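Local coordinates for C24 protein (Bizionia argentinensis JUB59, PDB 6OV6) that probably forms the receptor-binding tip of a bacteriophage long tail fibre and binds manganese ions, at the interface of chains A and B. Sequence-based numbering; all coordinates share one arbitrary frame. Chains: chain A/B, C24 protein.

Contact 1: the interface of chains A and B. Residues chain A 205-209, 224-227; chain B 217-220.
At the edge of the A:Trp207 indole, in the plane of the ring, sits the carbonyl oxygen O of B:Gly220, 3.5 Å from A:Trp207 ring atom CD1. A second flat group, the A:Asp205 carboxylate, is met from above its plane by the B:Lys218 ammonium. Both belong to a strand-and-loop junction between two chains of a putative phage long tail fibre tip, where the B:217-220 stretch lies between the A:205-209 loop and the end of A strand 223-225.

B:Gly220 is the most deeply covered residue of the patch. B:Gly220 O accepts from A:Trp207 N at 3.0 Å, in the carbonyl plane and on a lone pair, so the main chain places that oxygen beside the indole edge. On the other side, B:Gly220 N donates to A:Gly225 O at 3.1 Å, coming in above that carbonyl's plane. This bond goes with the parallel bridge between A:Gly225 and B:Ser219. The glycine main chain is thus held at both its N-H and its C=O, while A:Val224 CB lies 3.9 Å from B:Gly220 CA.

The B:Lys218 chain leaves with CG anti to its backbone N (chi1 178°) and stays extended to the tip. It crosses A:Asp205 at about a right angle, and B:Lys218 NZ forms a salt bridge and hydrogen bond with A:Asp205 carboxylate atom OD2 at 3.0 Å. Nearby, water 1 links A:Gly206 N to B:Ser219 O.

B:Ser219 also carries OG anti to its backbone N (chi1 175°), which sets the hydroxyl beside methyl CG2 of A:Thr209 at 3.7 Å. Further along, B:Val217 rests CB against A:Gly225 CA, 3.7 Å away, and its carbonyl receives a weak, bent bond from A:Gly227 N.

Contact 2: the interface of chains A and B. Residues chain A 163, 267-270, 272; chain B 165-168, 174-175, 177-180.
A:Thr269, on A strand 267-275, is the most buried residue of this inter-chain parallel beta contact in the putative long tail fibre tip. The strand pairs with B strand 164-167, A:Thr269 bridging to B:Val166, while A:Thr269's own N-H and C=O point away from B:Val166, to the B:177-180 loop. Its chi1 of -53° puts the hydroxyl OG1 beside the backbone N, so that OG1 and the backbone N-H both donate to B:Lys180 O. The N-H comes in the carbonyl plane; A:Thr269 OG1 comes from above that plane, at 2.9 Å from B:Lys180 O. The A:Thr269 carbonyl O returns to the same loop, taking B:Gly179 N at 2.9 Å on a lone pair, in a nearly straight bond. Methyl CG2, anti to the backbone N, presses on the B main chain, 3.4 Å from B:Tyr168 CA and close to B:Tyr175 O.

B:Ile165 comes next in buried surface. Its CD1 meets A:Leu270 CD1 at 3.7 Å, the two side chains crossing obliquely, while CG2 lies 3.6 Å from the A:Tyr272 phenol oxygen OH. Water 4 then joins that hydroxyl to B:Ile165 O.

A:Tyr268 swings CG anti to its backbone N (chi1 -163°), laying ring atom CE2 3.5 Å from B:Gly179 CA. Its carbonyl accepts B:Val166 N from above the plane; B:Val166 O takes A:Leu270 N nearly along the C=O axis, and A:Leu270 O takes B:Tyr168 N. Beside the strand pair, A:Ser163 O accepts B:Gly167 N.

Alongside, A:Tyr267, its CG in the crowded position between N and carbonyl carbon, runs parallel to B:Val166 and touches CG1 with CD1. B:Tyr175 turns its edge to a face of A:Tyr267 (planes 72° apart), its CE1 lying toward the rim, 3.6 Å from A:Tyr267 CE1. The B:Tyr175 ring is sandwiched within its own chain by B:Asp174 CB and B:Val166 CG2. Water 3 ties the A:Tyr267 hydroxyl to B:Asp174 O.

Contact 1: the interface of chains A and B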
# COMPACT_ATOMS: atom_id res chain seq x y z
N ASP A 205 -52.58 11.43 43.88
CA ASP A 205 -52.19 11.49 45.29
C ASP A 205 -50.76 11.95 45.48
O ASP A 205 -49.96 11.93 44.53
CB ASP A 205 -52.38 10.11 45.95
CG ASP A 205 -53.83 9.68 46.09
OD1 ASP A 205 -54.71 10.50 45.85
OD2 ASP A 205 -54.07 8.49 46.38
N GLY A 206 -50.45 12.33 46.73
CA GLY A 206 -49.12 12.71 47.19
C GLY A 206 -48.72 14.14 46.97
O GLY A 206 -47.52 14.45 47.01
N TRP A 207 -49.69 15.05 46.74
CA TRP A 207 -49.38 16.46 46.48
C TRP A 207 -49.11 17.25 47.76
O TRP A 207 -48.82 18.45 47.69
CB TRP A 207 -50.54 17.09 45.69
CG TRP A 207 -50.62 16.57 44.29
CD1 TRP A 207 -51.22 15.42 43.87
CD2 TRP A 207 -50.04 17.17 43.13
NE1 TRP A 207 -51.04 15.26 42.51
CE2 TRP A 207 -50.36 16.35 42.02
CE3 TRP A 207 -49.30 18.35 42.90
CZ2 TRP A 207 -49.94 16.65 40.71
CZ3 TRP A 207 -48.89 18.65 41.60
CH2 TRP A 207 -49.20 17.80 40.53
N SER A 208 -49.22 16.60 48.93
CA SER A 208 -49.03 17.21 50.26
C SER A 208 -50.02 18.39 50.40
O SER A 208 -50.97 18.51 49.60
CB SER A 208 -47.58 17.64 50.47
OG SER A 208 -47.35 18.12 51.78
N THR A 209 -49.85 19.23 51.42
CA THR A 209 -50.73 20.37 51.66
C THR A 209 -49.90 21.56 52.07
O THR A 209 -48.76 21.40 52.54
CB THR A 209 -51.78 20.04 52.76
OG1 THR A 209 -51.13 19.84 54.02
CG2 THR A 209 -52.68 18.85 52.42
N VAL A 224 -56.36 20.46 47.05
CA VAL A 224 -56.35 19.07 47.48
C VAL A 224 -57.24 18.85 48.70
O VAL A 224 -57.67 19.81 49.33
CB VAL A 224 -54.90 18.55 47.75
CG1 VAL A 224 -54.05 18.56 46.48
CG2 VAL A 224 -54.22 19.34 48.86
N GLY A 225 -57.47 17.59 49.04
CA GLY A 225 -58.17 17.25 50.27
C GLY A 225 -57.28 17.52 51.48
O GLY A 225 -56.05 17.48 51.35
N SER A 226 -57.89 17.90 52.62
CA SER A 226 -57.15 18.13 53.88
C SER A 226 -57.16 16.83 54.70
O SER A 226 -56.39 16.71 55.66
CB SER A 226 -57.81 19.24 54.70
OG SER A 226 -59.09 18.81 55.13
N GLY A 227 -58.05 15.89 54.35
CA GLY A 227 -58.25 14.64 55.08
C GLY A 227 -59.21 14.80 56.26
O GLY A 227 -59.55 13.81 56.92
N VAL B 217 -61.89 14.50 51.62
CA VAL B 217 -61.06 13.97 50.52
C VAL B 217 -59.72 13.62 51.15
O VAL B 217 -59.23 14.37 51.99
CB VAL B 217 -60.90 15.00 49.35
CG1 VAL B 217 -59.81 14.56 48.34
CG2 VAL B 217 -62.22 15.21 48.63
N LYS B 218 -59.11 12.48 50.74
CA LYS B 218 -57.79 12.05 51.22
C LYS B 218 -56.82 13.25 51.18
O LYS B 218 -56.81 14.02 50.21
CB LYS B 218 -57.27 10.91 50.32
CG LYS B 218 -55.87 10.40 50.67
CD LYS B 218 -55.50 9.19 49.84
CE LYS B 218 -54.05 8.81 50.07
NZ LYS B 218 -53.64 7.65 49.25
N SER B 219 -56.05 13.45 52.28
CA SER B 219 -55.08 14.54 52.36
C SER B 219 -54.07 14.44 51.18
O SER B 219 -53.52 13.35 50.93
CB SER B 219 -54.33 14.47 53.69
OG SER B 219 -53.31 15.46 53.71
N GLY B 220 -53.87 15.54 50.45
CA GLY B 220 -52.92 15.58 49.33
C GLY B 220 -53.42 14.99 48.02
O GLY B 220 -52.65 14.89 47.06
O HOH W 1 -52.50 11.88 48.80

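Contact 2: the interface of chains A and B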
# COMPACT_ATOMS: atom_id res chain seq x y z
N SER A 163 2.09 9.30 -0.51
CA SER A 163 1.01 8.44 -0.98
C SER A 163 1.17 6.96 -0.63
O SER A 163 2.28 6.45 -0.55
CB SER A 163 0.85 8.57 -2.50
OG SER A 163 0.18 9.77 -2.86
N TYR A 267 1.61 2.08 8.80
CA TYR A 267 2.44 2.49 7.66
C TYR A 267 3.92 2.57 8.00
O TYR A 267 4.30 2.66 9.16
CB TYR A 267 1.90 3.82 7.06
CG TYR A 267 2.02 5.05 7.94
CD1 TYR A 267 3.24 5.71 8.10
CD2 TYR A 267 0.89 5.61 8.55
CE1 TYR A 267 3.34 6.88 8.87
CE2 TYR A 267 0.97 6.79 9.28
CZ TYR A 267 2.20 7.42 9.44
OH TYR A 267 2.28 8.55 10.21
N TYR A 268 4.76 2.56 6.96
CA TYR A 268 6.22 2.62 7.07
C TYR A 268 6.70 3.47 5.89
O TYR A 268 6.39 3.17 4.73
CB TYR A 268 6.81 1.20 7.00
CG TYR A 268 8.23 1.10 7.52
CD1 TYR A 268 8.51 0.50 8.74
CD2 TYR A 268 9.30 1.60 6.78
CE1 TYR A 268 9.82 0.36 9.20
CE2 TYR A 268 10.61 1.49 7.24
CZ TYR A 268 10.86 0.90 8.47
OH TYR A 268 12.16 0.79 8.92
N THR A 269 7.45 4.55 6.20
CA THR A 269 7.90 5.47 5.17
C THR A 269 9.14 4.96 4.42
O THR A 269 10.17 4.68 5.02
CB THR A 269 8.18 6.89 5.77
OG1 THR A 269 7.05 7.35 6.50
CG2 THR A 269 8.55 7.91 4.68
N LEU A 270 9.01 4.86 3.10
CA LEU A 270 10.11 4.53 2.20
C LEU A 270 10.06 5.56 1.06
O LEU A 270 8.98 6.07 0.73
CB LEU A 270 10.01 3.10 1.64
CG LEU A 270 10.12 1.93 2.63
CD1 LEU A 270 9.96 0.58 1.91
CD2 LEU A 270 11.47 1.94 3.38
N TYR A 272 10.09 6.56 -2.91
CA TYR A 272 9.81 6.06 -4.26
C TYR A 272 10.78 6.81 -5.17
O TYR A 272 10.74 8.05 -5.25
CB TYR A 272 8.38 6.28 -4.71
CG TYR A 272 7.44 5.31 -4.06
CD1 TYR A 272 7.45 3.97 -4.42
CD2 TYR A 272 6.58 5.71 -3.04
CE1 TYR A 272 6.62 3.05 -3.80
CE2 TYR A 272 5.74 4.79 -2.40
CZ TYR A 272 5.79 3.45 -2.76
OH TYR A 272 5.03 2.50 -2.15
N ILE B 165 3.28 0.49 2.80
CA ILE B 165 4.27 1.53 2.54
C ILE B 165 3.61 2.89 2.18
O ILE B 165 2.65 2.95 1.43
CB ILE B 165 5.29 1.07 1.42
CG1 ILE B 165 5.92 -0.32 1.73
CG2 ILE B 165 6.37 2.16 1.21
CD1 ILE B 165 6.65 -0.47 3.15
N VAL B 166 4.19 3.96 2.69
CA VAL B 166 3.81 5.32 2.34
C VAL B 166 5.05 6.07 1.82
O VAL B 166 6.15 5.89 2.34
CB VAL B 166 3.09 6.06 3.50
CG1 VAL B 166 4.02 6.21 4.71
CG2 VAL B 166 2.54 7.42 3.03
N GLY B 167 4.85 6.87 0.78
CA GLY B 167 5.93 7.61 0.14
C GLY B 167 6.53 8.70 1.00
O GLY B 167 5.81 9.52 1.57
N TYR B 168 7.86 8.68 1.12
CA TYR B 168 8.67 9.71 1.76
C TYR B 168 8.28 11.06 1.17
O TYR B 168 8.07 11.17 -0.03
CB TYR B 168 10.17 9.41 1.52
CG TYR B 168 11.10 10.58 1.78
CD1 TYR B 168 11.47 10.93 3.08
CD2 TYR B 168 11.64 11.31 0.72
CE1 TYR B 168 12.33 12.01 3.32
CE2 TYR B 168 12.50 12.39 0.95
CZ TYR B 168 12.83 12.74 2.25
OH TYR B 168 13.68 13.79 2.47
N ASP B 174 4.96 13.81 8.98
CA ASP B 174 4.61 12.39 9.16
C ASP B 174 5.54 11.49 8.37
O ASP B 174 5.76 10.34 8.78
CB ASP B 174 3.17 12.12 8.68
CG ASP B 174 2.07 12.67 9.58
OD1 ASP B 174 2.35 12.94 10.76
OD2 ASP B 174 0.92 12.76 9.11
N TYR B 175 6.04 11.98 7.22
CA TYR B 175 6.80 11.15 6.28
C TYR B 175 8.16 11.72 5.87
O TYR B 175 8.68 11.32 4.82
CB TYR B 175 5.95 10.97 5.00
CG TYR B 175 4.48 10.67 5.23
CD1 TYR B 175 4.08 9.61 6.04
CD2 TYR B 175 3.49 11.39 4.57
CE1 TYR B 175 2.74 9.30 6.23
CE2 TYR B 175 2.14 11.10 4.76
CZ TYR B 175 1.78 10.03 5.57
OH TYR B 175 0.46 9.69 5.78
N ALA B 177 11.23 11.31 6.98
CA ALA B 177 12.41 10.48 7.19
C ALA B 177 12.03 9.05 6.85
O ALA B 177 10.91 8.61 7.14
CB ALA B 177 12.90 10.56 8.62
N ILE B 178 12.99 8.31 6.28
CA ILE B 178 12.81 6.89 6.02
C ILE B 178 12.57 6.22 7.38
O ILE B 178 13.26 6.53 8.36
CB ILE B 178 14.07 6.28 5.33
CG1 ILE B 178 14.37 6.95 3.95
CG2 ILE B 178 14.03 4.74 5.26
CD1 ILE B 178 13.29 6.83 2.83
N GLY B 179 11.59 5.34 7.44
CA GLY B 179 11.33 4.60 8.68
C GLY B 179 10.32 5.22 9.62
O GLY B 179 10.01 4.60 10.63
N LYS B 180 9.79 6.41 9.32
CA LYS B 180 8.72 6.99 10.14
C LYS B 180 7.47 6.13 9.97
O LYS B 180 7.13 5.72 8.85
CB LYS B 180 8.41 8.45 9.77
CG LYS B 180 9.45 9.43 10.30
CD LYS B 180 8.96 10.85 10.32
CE LYS B 180 9.72 11.64 11.35
NZ LYS B 180 9.31 13.07 11.36
O HOH W 2 8.61 9.02 -1.87
O HOH W 3 4.84 9.35 11.05
O HOH W 4 2.59 2.20 -1.01

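Contact 1 and contact 2 lie about 77 Å apart, measured between the centres of their C-alpha atoms, and share no residue. In sequence, contact 1 falls within the long excursion between the strands that build contact 2: 164-167 comes before it and 267-275 after. This order, with the 77 Å separation, implies that each chain runs out along a slender shaft and returns. Both places use parallel bridges, three in contact 2 and one in contact 1. With three copies in the deposited assembly, repeated pairings would suit an intertwined trimeric fibre tip, contact 2 lying where the shaft meets the rest of the protein.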